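Local coordinates for protein beta-glucosidase (Chaetomella raphigera, PDB 6JXG) that probably hydrolyses terminal, non-reducing beta-D-glucosyl residues with release of beta-D-glucose, as a secreted glycoside hydrolase family 3 enzyme of cellulose degradation, at residues T446-L451 / P459-T464; L487-I492 / I501-V506; G640-S645 / L675-T680. All coordinates share one frame; numbering follows the deposited sequence.

Contact 1 (T446-L451 / P459-T464)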
loop_
_atom_site.group_PDB
_atom_site.type_symbol
_atom_site.label_atom_id
_atom_site.label_comp_id
_atom_site.label_asym_id
_atom_site.label_seq_id
_atom_site.Cartn_x
_atom_site.Cartn_y
_atom_site.Cartn_z
ATOM N N THR A 446 21.297 -2.973 1.485
ATOM C CA THR A 446 21.561 -4.153 0.616
ATOM C C THR A 446 21.417 -5.434 1.429
ATOM O O THR A 446 22.025 -5.584 2.471
ATOM C CB THR A 446 23.031 -4.066 0.129
ATOM O OG1 THR A 446 23.150 -2.912 -0.685
ATOM C CG2 THR A 446 23.453 -5.295 -0.712
ATOM N N VAL A 447 20.595 -6.349 0.957
ATOM C CA VAL A 447 20.447 -7.645 1.555
ATOM C C VAL A 447 20.610 -8.695 0.461
ATOM O O VAL A 447 20.012 -8.603 -0.617
ATOM C CB VAL A 447 19.076 -7.793 2.263
ATOM C CG1 VAL A 447 18.975 -9.161 2.924
ATOM C CG2 VAL A 447 18.793 -6.676 3.285
ATOM N N ASP A 448 21.414 -9.738 0.732
ATOM C CA ASP A 448 21.716 -10.773 -0.301
ATOM C C ASP A 448 22.079 -10.157 -1.628
ATOM O O ASP A 448 21.627 -10.574 -2.698
ATOM C CB ASP A 448 20.574 -11.822 -0.423
ATOM C CG ASP A 448 20.494 -12.683 0.774
ATOM O OD1 ASP A 448 21.385 -12.493 1.623
ATOM O OD2 ASP A 448 19.559 -13.497 0.971
ATOM N N GLY A 449 22.924 -9.133 -1.588
ATOM C CA GLY A 449 23.367 -8.477 -2.827
ATOM C C GLY A 449 22.346 -7.609 -3.560
ATOM O O GLY A 449 22.573 -7.201 -4.717
ATOM N N GLN A 450 21.231 -7.271 -2.905
ATOM C CA GLN A 450 20.108 -6.554 -3.581
ATOM C C GLN A 450 19.860 -5.262 -2.793
ATOM O O GLN A 450 19.458 -5.301 -1.638
ATOM C CB GLN A 450 18.874 -7.454 -3.609
ATOM C CG GLN A 450 19.119 -8.634 -4.527
ATOM C CD GLN A 450 18.187 -9.808 -4.329
ATOM O OE1 GLN A 450 17.096 -9.868 -4.908
ATOM N NE2 GLN A 450 18.630 -10.764 -3.567
ATOM N N LEU A 451 20.201 -4.154 -3.432
ATOM C CA LEU A 451 20.068 -2.809 -2.899
ATOM C C LEU A 451 18.594 -2.389 -3.162
ATOM O O LEU A 451 18.285 -1.812 -4.205
ATOM C CB LEU A 451 20.966 -1.903 -3.664
ATOM C CG LEU A 451 21.520 -0.629 -2.961
ATOM C CD1 LEU A 451 21.897 0.450 -3.890
ATOM C CD2 LEU A 451 20.857 -0.162 -1.686
ATOM N N PRO A 459 12.034 -17.361 -5.485
ATOM C CA PRO A 459 12.126 -17.378 -4.024
ATOM C C PRO A 459 13.538 -17.126 -3.450
ATOM O O PRO A 459 14.544 -17.523 -4.046
ATOM C CB PRO A 459 11.615 -18.776 -3.662
ATOM C CG PRO A 459 10.666 -19.116 -4.740
ATOM C CD PRO A 459 11.339 -18.575 -5.975
ATOM N N TRP A 460 13.610 -16.385 -2.333
ATOM C CA TRP A 460 14.858 -16.100 -1.668
ATOM C C TRP A 460 15.328 -17.337 -0.921
ATOM O O TRP A 460 14.561 -18.301 -0.699
ATOM C CB TRP A 460 14.587 -14.921 -0.672
ATOM C CG TRP A 460 14.690 -13.573 -1.309
ATOM C CD1 TRP A 460 14.236 -13.195 -2.555
ATOM C CD2 TRP A 460 15.416 -12.459 -0.792
ATOM N NE1 TRP A 460 14.596 -11.921 -2.822
ATOM C CE2 TRP A 460 15.334 -11.430 -1.770
ATOM C CE3 TRP A 460 16.176 -12.249 0.375
ATOM C CZ2 TRP A 460 15.956 -10.180 -1.598
ATOM C CZ3 TRP A 460 16.796 -10.996 0.537
ATOM C CH2 TRP A 460 16.652 -9.990 -0.426
ATOM N N ASN A 461 16.540 -17.307 -0.388
ATOM C CA ASN A 461 16.983 -18.391 0.505
ATOM C C ASN A 461 16.877 -19.808 -0.137
ATOM O O ASN A 461 16.598 -20.730 0.541
ATOM C CB ASN A 461 16.284 -18.331 1.865
ATOM C CG ASN A 461 16.648 -17.072 2.640
ATOM O OD1 ASN A 461 17.656 -16.469 2.368
ATOM N ND2 ASN A 461 15.845 -16.705 3.594
ATOM N N ASN A 462 17.100 -19.916 -1.447
ATOM C CA ASN A 462 17.026 -21.197 -2.120
ATOM C C ASN A 462 15.678 -21.872 -1.892
ATOM O O ASN A 462 15.588 -23.068 -1.760
ATOM C CB ASN A 462 18.182 -22.089 -1.643
ATOM C CG ASN A 462 19.527 -21.489 -1.981
ATOM O OD1 ASN A 462 19.752 -21.141 -3.118
ATOM N ND2 ASN A 462 20.384 -21.309 -1.007
ATOM N N GLY A 463 14.616 -21.081 -1.895
ATOM C CA GLY A 463 13.314 -21.577 -1.540
ATOM C C GLY A 463 12.841 -22.621 -2.552
ATOM O O GLY A 463 12.242 -23.626 -2.196
ATOM N N THR A 464 13.071 -22.381 -3.814
ATOM C CA THR A 464 12.573 -23.376 -4.801
ATOM C C THR A 464 13.232 -24.774 -4.503
ATOM O O THR A 464 12.544 -25.824 -4.351
ATOM C CB THR A 464 12.803 -22.903 -6.222
ATOM O OG1 THR A 464 11.844 -21.870 -6.540
ATOM C CG2 THR A 464 12.641 -24.116 -7.249
HETATM O O HOH W 1 18.160 -15.049 -0.917
HETATM O O HOH W 2 18.591 -14.000 3.138
HETATM O O HOH W 3 15.404 -11.786 -5.719
#
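W460 presses the six-membered part of its indole against V447 and Q450 of a beta hairpin with a two-residue loop, strands 446-447 and 450-451 joined by a type I' turn from V447 to Q450. This illustrates how a short hairpin can pack on one large ring with no direct hydrogen bond between the two segments. The tight part lies around the outer rim of the indole. V447 CG1 meets W460 CZ3 at 3.7 Å, in the plane of the ring and at its edge, where the two side chains cross at about a right angle. Q450 runs past the indole in the opposite direction, its amide tilted 31° from the ring plane; Q450 NE2 stands over one face, offset toward the rim, 3.4 Å from W460 CZ2. That amide is held at both ends: OE1 accepts a bond from the backbone N of N455, while NE2 donates back into the turn. W460 is buried further against T437 and A438 of strand 431-438.

The side facing solvent is looser. The carboxylate of the exposed D448 only skirts the ring, and it reaches N461 through water: one water donates to D448 OD2 and accepts from N461 N, 2.8 Å from each. The turn closes on itself through Q450 NE2, which donates to D448 O at 3.1 Å with an N-H...O angle of 164°, from well above the carbonyl plane.

Contact 2 (L487-I492 / I501-V506)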
loop_
_atom_site.group_PDB
_atom_site.type_symbol
_atom_site.label_atom_id
_atom_site.label_comp_id
_atom_site.label_asym_id
_atom_site.label_seq_id
_atom_site.Cartn_x
_atom_site.Cartn_y
_atom_site.Cartn_z
ATOM N N LEU A 487 6.089 -13.855 -7.439
ATOM C CA LEU A 487 7.146 -14.789 -7.665
ATOM C C LEU A 487 6.696 -15.726 -8.835
ATOM O O LEU A 487 5.524 -15.998 -9.004
ATOM C CB LEU A 487 7.433 -15.637 -6.435
ATOM C CG LEU A 487 7.952 -14.931 -5.210
ATOM C CD1 LEU A 487 7.928 -15.814 -4.014
ATOM C CD2 LEU A 487 9.386 -14.528 -5.585
ATOM N N ILE A 488 7.668 -16.268 -9.550
ATOM C CA ILE A 488 7.397 -17.277 -10.567
ATOM C C ILE A 488 7.416 -18.611 -9.806
ATOM O O ILE A 488 8.387 -18.961 -9.161
ATOM C CB ILE A 488 8.463 -17.231 -11.689
ATOM C CG1 ILE A 488 8.601 -15.822 -12.277
ATOM C CG2 ILE A 488 8.206 -18.314 -12.752
ATOM C CD1 ILE A 488 7.350 -15.259 -12.948
ATOM N N LEU A 489 6.323 -19.334 -9.907
ATOM C CA LEU A 489 6.089 -20.517 -9.135
ATOM C C LEU A 489 6.117 -21.786 -10.007
ATOM O O LEU A 489 5.859 -22.864 -9.481
ATOM C CB LEU A 489 4.767 -20.424 -8.423
ATOM C CG LEU A 489 4.591 -19.229 -7.487
ATOM C CD1 LEU A 489 3.243 -19.263 -6.770
ATOM C CD2 LEU A 489 5.707 -19.293 -6.474
ATOM N N GLU A 490 6.475 -21.648 -11.284
ATOM C CA GLU A 490 6.430 -22.769 -12.226
ATOM C C GLU A 490 7.245 -23.980 -11.726
ATOM O O GLU A 490 6.781 -25.096 -11.784
ATOM C CB GLU A 490 6.950 -22.354 -13.605
ATOM C CG GLU A 490 6.119 -21.269 -14.266
ATOM C CD GLU A 490 4.658 -21.648 -14.403
ATOM O OE1 GLU A 490 3.786 -21.092 -13.710
ATOM O OE2 GLU A 490 4.372 -22.559 -15.188
ATOM N N ASP A 491 8.426 -23.754 -11.171
ATOM C CA ASP A 491 9.170 -24.898 -10.612
ATOM C C ASP A 491 8.478 -25.610 -9.468
ATOM O O ASP A 491 8.618 -26.860 -9.291
ATOM C CB ASP A 491 10.550 -24.458 -10.110
ATOM C CG ASP A 491 11.457 -24.035 -11.218
ATOM O OD1 ASP A 491 11.171 -24.416 -12.364
ATOM O OD2 ASP A 491 12.390 -23.223 -10.969
ATOM N N ILE A 492 7.741 -24.854 -8.655
ATOM C CA ILE A 492 7.064 -25.430 -7.522
ATOM C C ILE A 492 5.847 -26.197 -8.004
ATOM O O ILE A 492 5.637 -27.341 -7.580
ATOM C CB ILE A 492 6.707 -24.364 -6.478
ATOM C CG1 ILE A 492 8.021 -23.957 -5.841
ATOM C CG2 ILE A 492 5.653 -24.883 -5.507
ATOM C CD1 ILE A 492 7.905 -22.795 -4.865
ATOM N N ILE A 501 -0.785 -24.527 -2.132
ATOM C CA ILE A 501 0.114 -23.402 -2.050
ATOM C C ILE A 501 -0.685 -22.247 -1.393
ATOM O O ILE A 501 -1.724 -21.821 -1.901
ATOM C CB ILE A 501 0.645 -22.983 -3.424
ATOM C CG1 ILE A 501 1.426 -24.120 -4.065
ATOM C CG2 ILE A 501 1.582 -21.808 -3.291
ATOM C CD1 ILE A 501 1.881 -23.747 -5.440
ATOM N N VAL A 502 -0.179 -21.790 -0.247
ATOM C CA VAL A 502 -0.771 -20.682 0.491
ATOM C C VAL A 502 0.087 -19.439 0.340
ATOM O O VAL A 502 1.206 -19.428 0.798
ATOM C CB VAL A 502 -0.836 -21.062 1.958
ATOM C CG1 VAL A 502 -1.433 -19.928 2.744
ATOM C CG2 VAL A 502 -1.557 -22.435 2.091
ATOM N N TRP A 503 -0.419 -18.424 -0.370
ATOM C CA TRP A 503 0.270 -17.157 -0.552
ATOM C C TRP A 503 -0.097 -16.289 0.666
ATOM O O TRP A 503 -1.129 -15.575 0.692
ATOM C CB TRP A 503 -0.178 -16.556 -1.872
ATOM C CG TRP A 503 0.546 -15.431 -2.310
ATOM C CD1 TRP A 503 0.152 -14.132 -2.167
ATOM C CD2 TRP A 503 1.769 -15.427 -3.049
ATOM N NE1 TRP A 503 1.097 -13.315 -2.715
ATOM C CE2 TRP A 503 2.096 -14.077 -3.293
ATOM C CE3 TRP A 503 2.623 -16.413 -3.511
ATOM C CZ2 TRP A 503 3.239 -13.707 -3.929
ATOM C CZ3 TRP A 503 3.787 -16.042 -4.141
ATOM C CH2 TRP A 503 4.086 -14.707 -4.355
ATOM N N ALA A 504 0.752 -16.344 1.675
ATOM C CA ALA A 504 0.386 -15.797 2.994
ATOM C C ALA A 504 0.777 -14.333 3.150
ATOM O O ALA A 504 0.349 -13.675 4.103
ATOM C CB ALA A 504 1.091 -16.612 4.062
ATOM N N GLY A 505 1.623 -13.839 2.233
ATOM C CA GLY A 505 2.059 -12.446 2.212
ATOM C C GLY A 505 3.003 -12.061 3.320
ATOM O O GLY A 505 3.745 -12.908 3.812
ATOM N N VAL A 506 2.922 -10.796 3.760
ATOM C CA VAL A 506 3.831 -10.198 4.715
ATOM C C VAL A 506 2.971 -9.335 5.634
ATOM O O VAL A 506 2.474 -8.283 5.266
ATOM C CB VAL A 506 5.001 -9.436 4.060
ATOM C CG1 VAL A 506 6.005 -10.434 3.504
ATOM C CG2 VAL A 506 4.527 -8.620 2.866
#
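W503 turns its indole toward L487 and L489 because its CG lies opposite the backbone N, at a chi1 of -170°. The two leucines instead carry CG anti to the carbonyl carbon (chi1 -65° for L487 and -58° for L489), and their extended branches then meet the far end of the ring. The general lesson is how one aromatic side chain fills the space between a beta strand and the segment that leads into the helix before it. L487 makes the closer approach to the ring: its CG is 4.0 Å from W503 CH2, and its backbone N lies 3.8 Å from the same carbon. L489, at the N-cap position of helix 490-493, adds CD1 at 4.2 Å from W503 CZ3. One turn further on, I492 CG2 meets I501 CD1 at 3.9 Å, so W503 takes the two leucines, and I501, two residues earlier on the strand, takes the isoleucine. The one polar atom of the indole, NE1, is satisfied by the hydroxyl of Y531. With an alanine here, a gap would probably open beside L487 and L489, and the Y531 hydroxyl would lose its indole mate.

All five touching residues are buried, within the beta-alpha-beta unit formed by strand 477-483, helix 490-493 and strand 498-503. I481 of the adjoining parallel strand packs on L487, L489 and W503, whereas L337 of the antiparallel edge strand 335-339 touches L489 and W503.

Contact 3 (G640-S645 / L675-T680)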
loop_
_atom_site.group_PDB
_atom_site.type_symbol
_atom_site.label_atom_id
_atom_site.label_comp_id
_atom_site.label_asym_id
_atom_site.label_seq_id
_atom_site.Cartn_x
_atom_site.Cartn_y
_atom_site.Cartn_z
ATOM N N GLY A 640 -15.899 1.705 -28.138
ATOM C CA GLY A 640 -15.022 2.044 -29.256
ATOM C C GLY A 640 -14.866 3.537 -29.493
ATOM O O GLY A 640 -13.862 3.943 -30.029
ATOM N N SER A 641 -15.794 4.379 -29.009
ATOM C CA SER A 641 -15.607 5.860 -29.055
ATOM C C SER A 641 -14.381 6.382 -28.281
ATOM O O SER A 641 -13.805 7.391 -28.648
ATOM C CB SER A 641 -16.862 6.621 -28.620
ATOM O OG SER A 641 -17.292 6.292 -27.314
ATOM N N ALA A 642 -13.922 5.614 -27.289
ATOM C CA ALA A 642 -12.756 5.960 -26.454
ATOM C C ALA A 642 -11.456 5.540 -27.083
ATOM O O ALA A 642 -11.451 4.580 -27.820
ATOM C CB ALA A 642 -12.907 5.258 -25.097
ATOM N N PRO A 643 -10.318 6.204 -26.737
ATOM C CA PRO A 643 -9.077 5.786 -27.258
ATOM C C PRO A 643 -8.721 4.392 -26.782
ATOM O O PRO A 643 -9.350 3.909 -25.883
ATOM C CB PRO A 643 -8.093 6.868 -26.741
ATOM C CG PRO A 643 -8.692 7.332 -25.484
ATOM C CD PRO A 643 -10.156 7.331 -25.804
ATOM N N ALA A 644 -7.749 3.751 -27.412
ATOM C CA ALA A 644 -7.402 2.385 -27.078
ATOM C C ALA A 644 -6.927 2.242 -25.620
ATOM O O ALA A 644 -6.098 2.996 -25.102
ATOM C CB ALA A 644 -6.386 1.861 -28.032
ATOM N N SER A 645 -7.514 1.288 -24.933
ATOM C CA SER A 645 -7.389 1.210 -23.467
ATOM C C SER A 645 -7.247 -0.266 -23.053
ATOM O O SER A 645 -7.510 -1.162 -23.874
ATOM C CB SER A 645 -8.643 1.769 -22.815
ATOM O OG SER A 645 -8.984 3.041 -23.284
ATOM N N LEU A 675 -15.972 5.793 -15.178
ATOM C CA LEU A 675 -16.461 5.603 -16.530
ATOM C C LEU A 675 -15.871 6.591 -17.517
ATOM O O LEU A 675 -16.372 6.708 -18.645
ATOM C CB LEU A 675 -17.985 5.730 -16.559
ATOM C CG LEU A 675 -18.716 4.724 -15.681
ATOM C CD1 LEU A 675 -20.176 5.105 -15.575
ATOM C CD2 LEU A 675 -18.581 3.301 -16.189
ATOM N N SER A 676 -14.721 7.167 -17.174
ATOM C CA SER A 676 -14.074 8.190 -17.974
ATOM C C SER A 676 -12.687 7.798 -18.394
ATOM O O SER A 676 -12.079 6.771 -17.938
ATOM C CB SER A 676 -13.960 9.483 -17.158
ATOM O OG SER A 676 -15.240 9.941 -16.804
ATOM N N TYR A 677 -12.154 8.626 -19.245
ATOM C CA TYR A 677 -10.759 8.508 -19.662
ATOM C C TYR A 677 -10.201 9.900 -19.795
ATOM O O TYR A 677 -10.979 10.879 -20.005
ATOM C CB TYR A 677 -10.620 7.700 -20.955
ATOM C CG TYR A 677 -11.180 8.419 -22.198
ATOM C CD1 TYR A 677 -10.409 9.321 -22.921
ATOM C CD2 TYR A 677 -12.487 8.245 -22.558
ATOM C CE1 TYR A 677 -10.909 9.993 -24.024
ATOM C CE2 TYR A 677 -13.021 8.898 -23.674
ATOM C CZ TYR A 677 -12.244 9.759 -24.401
ATOM O OH TYR A 677 -12.836 10.378 -25.487
ATOM N N TRP A 678 -8.884 10.003 -19.708
ATOM C CA TRP A 678 -8.186 11.263 -19.911
ATOM C C TRP A 678 -7.860 11.512 -21.399
ATOM O O TRP A 678 -7.104 10.740 -22.014
ATOM C CB TRP A 678 -6.878 11.312 -19.129
ATOM C CG TRP A 678 -6.198 12.619 -19.233
ATOM C CD1 TRP A 678 -5.218 12.928 -20.111
ATOM C CD2 TRP A 678 -6.438 13.839 -18.465
ATOM N NE1 TRP A 678 -4.760 14.225 -19.906
ATOM C CE2 TRP A 678 -5.505 14.805 -18.915
ATOM C CE3 TRP A 678 -7.293 14.182 -17.415
ATOM C CZ2 TRP A 678 -5.457 16.111 -18.416
ATOM C CZ3 TRP A 678 -7.232 15.470 -16.891
ATOM C CH2 TRP A 678 -6.282 16.436 -17.388
ATOM N N ASP A 679 -8.443 12.591 -21.914
ATOM C CA ASP A 679 -8.292 13.033 -23.279
ATOM C C ASP A 679 -7.196 14.096 -23.344
ATOM O O ASP A 679 -7.355 15.239 -22.791
ATOM C CB ASP A 679 -9.597 13.656 -23.767
ATOM C CG ASP A 679 -9.508 14.066 -25.255
ATOM O OD1 ASP A 679 -8.991 13.295 -26.045
ATOM O OD2 ASP A 679 -9.841 15.195 -25.562
ATOM N N THR A 680 -6.080 13.712 -23.940
ATOM C CA THR A 680 -4.932 14.575 -23.980
ATOM C C THR A 680 -5.263 15.743 -24.872
ATOM O O THR A 680 -4.781 16.803 -24.624
ATOM C CB THR A 680 -3.674 13.873 -24.530
ATOM O OG1 THR A 680 -3.957 13.351 -25.833
ATOM C CG2 THR A 680 -3.224 12.709 -23.637
#
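P643 sets its CD over one face of the Y677 ring, a compact example of a proline-aromatic pair: it joins the loop between strands 628-637 and 649-658 to strand 677-679 in the fibronectin type III-like domain. The CH-pi interaction is the centre of the contact: P643 CD stands 3.4 Å from the centroid of the Y677 ring, only 18° off the ring normal. Y677 presents that face from a chi1 of 69°, which tucks CG between its own backbone N and carbonyl carbon.

Ordinary apolar packing comes next. P643 CG lies 3.7 Å from Y677 CD1, and the methyl of A642 comes obliquely to the CD2-CE2 flank, on the same side of the ring plane as the proline, with CB 3.9 Å from Y677 CE2.

Hydrogen bonds act within the loop and not across it. S645 OG donates to P643 O at 2.8 Å, and R176 of helix 175-182 also bonds to S645 OG and to the carbonyl of A644. The same arginine packs on both P643 and Y677. Y677 also pairs through its backbone with V686 of strand 684-686.

With no hydrogen bond crossing between the segments, their fit rests on shape and on the weakly polar C-H groups of proline facing an electron-rich ring.

Read from the N terminus, the three contacts follow one another in series, and none nests within or crosses another. Contact 1 closes a loop with seven residues between its segments, setting the hairpin against the loop that leads into helix 463-471. Contact 2 then closes an eight-residue span from the start of helix 490-493 to strand 498-503. These two are neighbours: T464 CG2 lies 3.6 Å from D491 CB, and P459 N lies 3.9 Å from L487 CD2, so segments 459-464 and 487-492 adjoin in the C-terminal family 3 region. Contact 3 closes a longer span of 29 residues, largely strand, tying a loop to a short strand in the fibronectin type III-like region, its centre about 36 Å from that of contact 2.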